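Glyoxalase family protein (PDB 2P7Q) catalyses the manganese-dependent hydration of the antibiotic fosfomycin, thereby conferring resistance to it. Local coordinates at residues E30-S33 against S34-T38. The protein carries 1 engineered substitution. Numbering follows the deposited sequence.
Sequences EIYS and SGDKT
Tyr32 reaches forward along the chain: with CG anti to the backbone N (chi1 171°), its ring runs beside the start of the loop, CE2 lying 3.7 Å from Ser34 N. The hydroxyl goes further, and Tyr32 OH comes within 3.2 Å of Lys37 CE, which meets the ring at its edge, near the ring plane; the lysine chain bends at its last torsion, and its NZ makes a weak hydrogen bond to Phe39 O. Ile31, just before it, and Tyr32 both pair with Phe46 of the antiparallel strand 44-49 through backbone hydrogen bonds, a classic beta bulge on the outermost strand, within this chain, of the four-stranded sheet, while Leu128 of the second subunit packs on Tyr32. The tyrosine side chain passes about 4 Å from that of Glu44, the probable proton acceptor. Ser33 to Asp36 form a type I beta turn, closed by Asp36 N donating to Ser33 O (2.9 Å). Ser33 N donates in return to Asp36 OD1 at 3.1 Å with an angle of 147° at the hydrogen, approaching from above the carboxylate plane. Asp36 is poorly ordered, so the second bond is less certain. The Ser34 CB points away from residues 30-33, and its OG accepts a hydrogen bond from Glu44 N.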
loop_
_atom_site.group_PDB
_atom_site.type_symbol
_atom_site.label_atom_id
_atom_site.label_comp_id
_atom_site.label_asym_id
_atom_site.label_seq_id
_atom_site.Cartn_x
_atom_site.Cartn_y
_atom_site.Cartn_z
ATOM N N GLU A 30 -12.279 -13.630 1.695
ATOM C CA GLU A 30 -11.199 -14.604 1.610
ATOM C C GLU A 30 -11.423 -15.407 0.333
ATOM O O GLU A 30 -12.531 -15.851 0.064
ATOM C CB GLU A 30 -11.203 -15.522 2.835
ATOM C CG GLU A 30 -10.150 -16.617 2.803
ATOM C CD GLU A 30 -9.986 -17.327 4.145
ATOM O OE1 GLU A 30 -9.532 -18.486 4.156
ATOM O OE2 GLU A 30 -10.291 -16.729 5.191
ATOM N N ILE A 31 -10.376 -15.575 -0.465
ATOM C CA ILE A 31 -10.506 -16.298 -1.718
ATOM C C ILE A 31 -9.493 -17.414 -1.813
ATOM O O ILE A 31 -9.543 -18.236 -2.726
ATOM C CB ILE A 31 -10.295 -15.358 -2.923
ATOM C CG1 ILE A 31 -8.876 -14.786 -2.884
ATOM C CG2 ILE A 31 -11.327 -14.225 -2.899
ATOM C CD1 ILE A 31 -8.540 -13.904 -4.066
ATOM N N TYR A 32 -8.561 -17.437 -0.873
ATOM C CA TYR A 32 -7.539 -18.464 -0.891
ATOM C C TYR A 32 -6.867 -18.633 0.459
ATOM O O TYR A 32 -6.526 -17.655 1.123
ATOM C CB TYR A 32 -6.479 -18.139 -1.945
ATOM C CG TYR A 32 -5.295 -19.060 -1.861
ATOM C CD1 TYR A 32 -5.345 -20.341 -2.413
ATOM C CD2 TYR A 32 -4.162 -18.698 -1.138
ATOM C CE1 TYR A 32 -4.298 -21.244 -2.235
ATOM C CE2 TYR A 32 -3.111 -19.593 -0.954
ATOM C CZ TYR A 32 -3.190 -20.864 -1.502
ATOM O OH TYR A 32 -2.179 -21.763 -1.280
ATOM N N SER A 33 -6.685 -19.889 0.853
ATOM C CA SER A 33 -6.042 -20.228 2.117
ATOM C C SER A 33 -5.011 -21.295 1.801
ATOM O O SER A 33 -5.294 -22.212 1.039
ATOM C CB SER A 33 -7.074 -20.773 3.106
ATOM O OG SER A 33 -6.528 -20.896 4.407
ATOM N N SER A 34 -3.811 -21.171 2.357
ATOM C CA SER A 34 -2.782 -22.165 2.101
ATOM C C SER A 34 -3.236 -23.488 2.705
ATOM O O SER A 34 -2.781 -24.562 2.297
ATOM C CB SER A 34 -1.440 -21.732 2.703
ATOM O OG SER A 34 -1.534 -21.500 4.094
ATOM N N GLY A 35 -4.142 -23.403 3.676
ATOM C CA GLY A 35 -4.666 -24.597 4.314
ATOM C C GLY A 35 -5.511 -25.413 3.348
ATOM O O GLY A 35 -5.737 -26.604 3.565
ATOM N N ASP A 36 -5.976 -24.765 2.281
ATOM C CA ASP A 36 -6.795 -25.410 1.252
ATOM C C ASP A 36 -5.998 -26.513 0.564
ATOM O O ASP A 36 -6.363 -26.958 -0.525
ATOM C CB ASP A 36 -7.235 -24.392 0.185
ATOM C CG ASP A 36 -8.120 -23.281 0.744
ATOM O OD1 ASP A 36 -8.370 -22.296 0.006
ATOM O OD2 ASP A 36 -8.569 -23.394 1.907
ATOM N N LYS A 37 -4.907 -26.943 1.193
ATOM C CA LYS A 37 -4.058 -27.985 0.627
ATOM C C LYS A 37 -2.904 -28.342 1.559
ATOM O O LYS A 37 -2.673 -27.672 2.568
ATOM C CB LYS A 37 -3.497 -27.516 -0.716
ATOM C CG LYS A 37 -2.702 -26.226 -0.613
ATOM C CD LYS A 37 -2.097 -25.833 -1.945
ATOM C CE LYS A 37 -1.103 -24.705 -1.760
ATOM N NZ LYS A 37 -0.023 -25.096 -0.806
ATOM N N THR A 38 -2.181 -29.404 1.213
ATOM C CA THR A 38 -1.034 -29.852 1.996
ATOM C C THR A 38 0.248 -29.405 1.291
ATOM O O THR A 38 0.288 -29.303 0.061
ATOM C CB THR A 38 -1.057 -31.373 2.147
#